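Local coordinates for ATP-dependent protease subunit HslV (PDB 4HNZ), which forms the proteolytic chamber of the mitochondrial HslVU complex, hydrolysing proteins that HslU has unfolded and helping to control the level of the DNA helicase PIF2, at residues I123-T128 against D158-S163; L15-V20 against F162-W167. One frame throughout, in Å; residues are numbered along the deposited sequence.

Interaction 1: I123-T128 against D158-S163. With MG (magnesium ion), chain M.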
loop_
_atom_site.group_PDB
_atom_site.type_symbol
_atom_site.label_atom_id
_atom_site.label_comp_id
_atom_site.label_asym_id
_atom_site.label_seq_id
_atom_site.Cartn_x
_atom_site.Cartn_y
_atom_site.Cartn_z
ATOM N N ILE A 123 -29.941 -3.241 10.162
ATOM C CA ILE A 123 -28.821 -3.130 9.250
ATOM C C ILE A 123 -28.498 -1.659 8.930
ATOM O O ILE A 123 -29.241 -0.749 9.291
ATOM C CB ILE A 123 -29.072 -3.853 7.920
ATOM C CG1 ILE A 123 -30.365 -3.388 7.253
ATOM C CG2 ILE A 123 -29.128 -5.346 8.169
ATOM C CD1 ILE A 123 -30.598 -3.919 5.855
ATOM N N GLY A 124 -27.362 -1.473 8.222
ATOM C CA GLY A 124 -26.889 -0.172 7.784
ATOM C C GLY A 124 -25.838 0.371 8.731
ATOM O O GLY A 124 -25.673 -0.122 9.808
ATOM N N SER A 125 -25.168 1.430 8.324
ATOM C CA SER A 125 -24.251 2.148 9.171
ATOM C C SER A 125 -24.869 2.509 10.497
ATOM O O SER A 125 -24.171 2.630 11.484
ATOM C CB SER A 125 -23.802 3.444 8.446
ATOM O OG SER A 125 -24.937 4.166 7.943
ATOM N N GLY A 126 -26.171 2.765 10.550
ATOM C CA GLY A 126 -26.790 3.132 11.835
ATOM C C GLY A 126 -27.475 1.997 12.595
ATOM O O GLY A 126 -27.932 2.187 13.739
ATOM N N GLY A 127 -27.513 0.830 11.988
ATOM C CA GLY A 127 -28.324 -0.273 12.477
ATOM C C GLY A 127 -27.996 -0.762 13.846
ATOM O O GLY A 127 -28.867 -1.036 14.641
ATOM N N THR A 128 -26.723 -0.822 14.158
ATOM C CA THR A 128 -26.331 -1.294 15.447
ATOM C C THR A 128 -26.710 -0.305 16.558
ATOM O O THR A 128 -27.025 -0.736 17.666
ATOM C CB THR A 128 -24.831 -1.627 15.478
ATOM O OG1 THR A 128 -24.567 -2.595 14.430
ATOM C CG2 THR A 128 -24.463 -2.350 16.794
ATOM N N ASP A 158 -29.652 10.260 14.813
ATOM C CA ASP A 158 -28.907 11.394 15.358
ATOM C C ASP A 158 -27.439 11.095 15.464
ATOM O O ASP A 158 -26.638 11.963 15.264
ATOM C CB ASP A 158 -29.403 11.796 16.740
ATOM C CG ASP A 158 -30.755 12.540 16.696
ATOM O OD1 ASP A 158 -31.185 12.929 15.563
ATOM O OD2 ASP A 158 -31.411 12.689 17.787
ATOM N N ILE A 159 -27.064 9.869 15.745
ATOM C CA ILE A 159 -25.635 9.506 15.842
ATOM C C ILE A 159 -24.941 9.235 14.506
ATOM O O ILE A 159 -23.765 9.625 14.299
ATOM C CB ILE A 159 -25.483 8.297 16.749
ATOM C CG1 ILE A 159 -25.815 8.711 18.196
ATOM C CG2 ILE A 159 -24.102 7.680 16.710
ATOM C CD1 ILE A 159 -26.016 7.488 19.090
ATOM N N ASP A 160 -25.635 8.542 13.617
ATOM C CA ASP A 160 -25.104 8.153 12.324
ATOM C C ASP A 160 -25.209 9.331 11.342
ATOM O O ASP A 160 -26.281 9.697 10.933
ATOM C CB ASP A 160 -25.892 6.944 11.792
ATOM C CG ASP A 160 -25.375 6.418 10.444
ATOM O OD1 ASP A 160 -24.203 6.701 10.081
ATOM O OD2 ASP A 160 -26.179 5.774 9.731
ATOM N N VAL A 161 -24.061 9.863 10.915
ATOM C CA VAL A 161 -24.052 10.899 9.939
ATOM C C VAL A 161 -24.619 10.433 8.605
ATOM O O VAL A 161 -24.969 11.267 7.786
ATOM C CB VAL A 161 -22.642 11.502 9.710
ATOM C CG1 VAL A 161 -22.039 11.979 11.027
ATOM C CG2 VAL A 161 -21.673 10.514 9.070
ATOM N N PHE A 162 -24.714 9.102 8.390
ATOM C CA PHE A 162 -25.208 8.543 7.091
ATOM C C PHE A 162 -26.656 8.195 7.072
ATOM O O PHE A 162 -27.108 7.585 6.120
ATOM C CB PHE A 162 -24.349 7.332 6.650
ATOM C CG PHE A 162 -22.871 7.675 6.522
ATOM C CD1 PHE A 162 -22.435 8.619 5.585
ATOM C CD2 PHE A 162 -21.911 7.087 7.374
ATOM C CE1 PHE A 162 -21.086 8.898 5.444
ATOM C CE2 PHE A 162 -20.573 7.419 7.265
ATOM C CZ PHE A 162 -20.150 8.302 6.290
ATOM N N SER A 163 -27.386 8.598 8.095
ATOM C CA SER A 163 -28.824 8.406 8.144
ATOM C C SER A 163 -29.499 9.730 8.561
ATOM O O SER A 163 -28.899 10.536 9.311
ATOM C CB SER A 163 -29.188 7.318 9.172
ATOM O OG SER A 163 -28.502 6.100 8.908
HETATM MG MG MG M . -27.740 11.731 11.080
HETATM O O HOH W 1 -27.021 13.166 9.038
#
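Ser-125 points its hydroxyl at the carboxylate of Asp-160. Its OG donates to Asp-160 OD2 at 2.7 Å, on the syn side and 23° out of the carboxylate plane. OG stands between the backbone N and the carbonyl carbon of its own residue (chi1 49°). The same oxygen lies 3.5 Å from Phe-162 CB and is also hydrogen-bonded to the terminal N of Thr-1. Gly-126 follows, with no side chain between its backbone and Asp-160. Its N comes within 3.1 Å of Asp-160 OD2, but the angle is too poor for a hydrogen bond.

Across from this turn, the chain leaves helix 145-159 at Asp-160 and makes a type I turn to Ser-163. Asp-160 CG is anti to the backbone N (chi1 -178°), which sets CG beside Ser-125 OG and Gly-126 N. An Asx turn fixes the other carboxylate oxygen: Phe-162 N donates to Asp-160 OD1 at 3.0 Å, from above the carboxylate plane. The carbonyls of the turn help to form a magnesium site. Asp-160 O binds the ion at 2.5 Å and Ser-163 O at 2.4 Å, with Thr-157 O and a water as further ligands. That water also donates to Val-161 O. The turn belongs to an Ntn-hydrolase fold of the proteasome family, in which Thr-1 is by similarity the catalytic residue.

Gly-127 begins helix 127-137. Its N bonds to Gly-124 O at 3.0 Å, closing the turn that presents Ser-125. Further on, Thr-128 packs on Phe-129 of a neighbouring subunit.

Interaction 2: L15-V20 against F162-W167; sequences LGDRQV and FSNEHW. With MG (magnesium ion), chain M.
Asp-17 OD2 and Asn-164 OD1 each accept one backbone N-H of the other segment and one of their own, the latter making an Asx turn. This is the tight part of the contact. Asn-164 N donates to Asp-17 OD2 at 3.0 Å, on the anti side. Gln-19 N reaches the same oxygen from the opposite face of the carboxylate, 60° out of its plane. Asn-164 OD1 accepts from Arg-18 N at 3.1 Å and from His-166 N, which lie on opposite faces of the amide. Asn-164 CG sits between its backbone N and carbonyl carbon (chi1 67°), near the N and CB of Gln-19.

Where strand 167-172 begins, the backbones come close. Trp-167 CA makes a CH...O contact of 3.2 Å with Gly-16 O, and Asp-17 CA makes one with His-166 O. The edge of the indole faces Asp-17 CA, at 3.9 Å from CD1. Its NE1 donates to Asn-164 O at 3.2 Å. The amide of Gln-19 packs on the backbone of Phe-162, with NE2 3.3 Å from Phe-162 C, and NE2 hydrogen-bonds to Thr-21 OG1.

The polar ends of Arg-18 and His-166 are the looser side. Arg-18 CG lies 3.2 Å from His-166 O, and its CD meets His-166 CB at 3.7 Å. The guanidinium and imidazole planes are 89° apart. Arg-18 NE forms a salt bridge with Asp-168, while exposed His-166 leads away. One water bridges Gln-19 O and Phe-162 O; another joins Asn-164 ND2, which also donates to Ser-30 O, weakly to Gln-19 OE1.

With OD2 held from both faces, the carboxylate of buried Asp-17 is fixed in rotation. Its OD1 forms a salt bridge with Lys-34 NZ and accepts from Thr-2 N, consistent with Asp-17 helping to position Lys-34 beside Thr-1.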
loop_
_atom_site.group_PDB
_atom_site.type_symbol
_atom_site.label_atom_id
_atom_site.label_comp_id
_atom_site.label_asym_id
_atom_site.label_seq_id
_atom_site.Cartn_x
_atom_site.Cartn_y
_atom_site.Cartn_z
ATOM N N LEU A 15 -38.781 0.005 9.825
ATOM C CA LEU A 15 -38.572 1.393 9.624
ATOM C C LEU A 15 -37.259 1.578 8.881
ATOM O O LEU A 15 -36.302 0.846 9.140
ATOM C CB LEU A 15 -38.445 2.135 10.949
ATOM C CG LEU A 15 -39.751 2.568 11.593
ATOM C CD1 LEU A 15 -40.466 1.322 12.094
ATOM C CD2 LEU A 15 -39.514 3.539 12.754
ATOM N N GLY A 16 -37.205 2.591 8.031
ATOM C CA GLY A 16 -35.978 2.975 7.342
ATOM C C GLY A 16 -35.856 4.465 7.169
ATOM O O GLY A 16 -36.847 5.160 7.005
ATOM N N ASP A 17 -34.642 4.943 7.202
ATOM C CA ASP A 17 -34.435 6.363 6.976
ATOM C C ASP A 17 -34.524 6.646 5.462
ATOM O O ASP A 17 -34.700 5.735 4.664
ATOM C CB ASP A 17 -33.130 6.851 7.601
ATOM C CG ASP A 17 -31.943 6.599 6.720
ATOM O OD1 ASP A 17 -31.670 5.391 6.428
ATOM O OD2 ASP A 17 -31.275 7.586 6.291
ATOM N N ARG A 18 -34.284 7.899 5.093
ATOM C CA ARG A 18 -34.462 8.305 3.720
ATOM C C ARG A 18 -33.271 9.023 3.107
ATOM O O ARG A 18 -33.404 9.623 2.009
ATOM C CB ARG A 18 -35.745 9.176 3.594
ATOM C CG ARG A 18 -37.017 8.572 4.211
ATOM C CD ARG A 18 -38.265 9.497 4.155
ATOM N NE ARG A 18 -39.097 8.982 3.079
ATOM C CZ ARG A 18 -39.635 9.645 2.070
ATOM N NH1 ARG A 18 -39.569 10.968 1.969
ATOM N NH2 ARG A 18 -40.274 8.964 1.171
ATOM N N GLN A 19 -32.102 8.938 3.733
ATOM C CA GLN A 19 -30.919 9.643 3.226
ATOM C C GLN A 19 -30.180 8.824 2.218
ATOM O O GLN A 19 -29.818 7.717 2.476
ATOM C CB GLN A 19 -29.968 10.000 4.374
ATOM C CG GLN A 19 -28.763 10.834 3.965
ATOM C CD GLN A 19 -27.974 11.272 5.176
ATOM O OE1 GLN A 19 -28.529 11.915 6.014
ATOM N NE2 GLN A 19 -26.682 10.966 5.255
ATOM N N VAL A 20 -29.848 9.389 1.078
ATOM C CA VAL A 20 -28.865 8.756 0.183
ATOM C C VAL A 20 -27.607 9.599 0.144
ATOM O O VAL A 20 -27.645 10.811 -0.132
ATOM C CB VAL A 20 -29.408 8.631 -1.241
ATOM C CG1 VAL A 20 -28.345 8.008 -2.179
ATOM C CG2 VAL A 20 -30.688 7.782 -1.261
ATOM N N PHE A 162 -24.714 9.102 8.390
ATOM C CA PHE A 162 -25.208 8.543 7.091
ATOM C C PHE A 162 -26.656 8.195 7.072
ATOM O O PHE A 162 -27.108 7.585 6.120
ATOM C CB PHE A 162 -24.349 7.332 6.650
ATOM C CG PHE A 162 -22.871 7.675 6.522
ATOM C CD1 PHE A 162 -22.435 8.619 5.585
ATOM C CD2 PHE A 162 -21.911 7.087 7.374
ATOM C CE1 PHE A 162 -21.086 8.898 5.444
ATOM C CE2 PHE A 162 -20.573 7.419 7.265
ATOM C CZ PHE A 162 -20.150 8.302 6.290
ATOM N N SER A 163 -27.386 8.598 8.095
ATOM C CA SER A 163 -28.824 8.406 8.144
ATOM C C SER A 163 -29.499 9.730 8.561
ATOM O O SER A 163 -28.899 10.536 9.311
ATOM C CB SER A 163 -29.188 7.318 9.172
ATOM O OG SER A 163 -28.502 6.100 8.908
ATOM N N ASN A 164 -30.744 9.962 8.106
ATOM C CA ASN A 164 -31.442 11.220 8.495
ATOM C C ASN A 164 -32.659 10.970 9.361
ATOM O O ASN A 164 -32.966 9.834 9.717
ATOM C CB ASN A 164 -31.758 12.082 7.263
ATOM C CG ASN A 164 -32.795 11.454 6.337
ATOM O OD1 ASN A 164 -33.474 10.470 6.675
ATOM N ND2 ASN A 164 -32.951 12.045 5.171
ATOM N N GLU A 165 -33.375 12.035 9.623
ATOM C CA GLU A 165 -34.470 12.015 10.565
ATOM C C GLU A 165 -35.822 11.708 9.953
ATOM O O GLU A 165 -36.795 11.767 10.639
ATOM C CB GLU A 165 -34.540 13.362 11.311
ATOM C CG GLU A 165 -35.074 14.536 10.474
ATOM C CD GLU A 165 -34.009 15.303 9.650
ATOM O OE1 GLU A 165 -32.935 14.735 9.277
ATOM O OE2 GLU A 165 -34.238 16.527 9.423
ATOM N N HIS A 166 -35.885 11.418 8.673
ATOM C CA HIS A 166 -37.160 11.191 8.021
ATOM C C HIS A 166 -37.275 9.678 7.800
ATOM O O HIS A 166 -36.353 9.044 7.306
ATOM C CB HIS A 166 -37.238 11.969 6.694
ATOM C CG HIS A 166 -37.064 13.458 6.833
ATOM N ND1 HIS A 166 -37.970 14.251 7.503
ATOM C CD2 HIS A 166 -36.115 14.303 6.347
ATOM C CE1 HIS A 166 -37.575 15.509 7.461
ATOM N NE2 HIS A 166 -36.446 15.566 6.769
ATOM N N TRP A 167 -38.364 9.069 8.254
ATOM C CA TRP A 167 -38.470 7.593 8.280
ATOM C C TRP A 167 -39.718 7.114 7.570
ATOM O O TRP A 167 -40.755 7.719 7.668
ATOM C CB TRP A 167 -38.468 7.057 9.711
ATOM C CG TRP A 167 -37.426 7.650 10.542
ATOM C CD1 TRP A 167 -36.113 7.835 10.205
ATOM C CD2 TRP A 167 -37.586 8.214 11.833
ATOM N NE1 TRP A 167 -35.466 8.541 11.193
ATOM C CE2 TRP A 167 -36.353 8.770 12.210
ATOM C CE3 TRP A 167 -38.649 8.325 12.695
ATOM C CZ2 TRP A 167 -36.153 9.391 13.441
ATOM C CZ3 TRP A 167 -38.456 8.994 13.907
ATOM C CH2 TRP A 167 -37.227 9.528 14.252
HETATM MG MG MG M . -27.740 11.731 11.080
HETATM O O HOH W 2 -26.841 7.366 3.516
HETATM O O HOH W 3 -30.905 14.150 5.020
HETATM O O HOH W 1 -27.021 13.166 9.038
#

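Interactions 1 and 2 meet on one loop, the chain after helix 145-159, and share Phe-162 and Ser-163. Their centres are 9 Å apart. Gln-19 NE2 joins them directly, probably hydrogen-bonded to Val-161 O at 3.1 Å. The two contacts reach Thr-1, by similarity the active-site residue, through different residues. The side chain of Ser-125 is about 5 Å from that of Thr-1, and the side chain of Asp-17 about 4 Å. Ser-163 serves both: its OG bonds to Thr-2, and its carbonyl binds magnesium with those of Asp-160 and Thr-157. The ion thus joins carbonyls of the loop and its helix end, and probably helps to fix the loop near Thr-1. Both contacts also touch a second subunit.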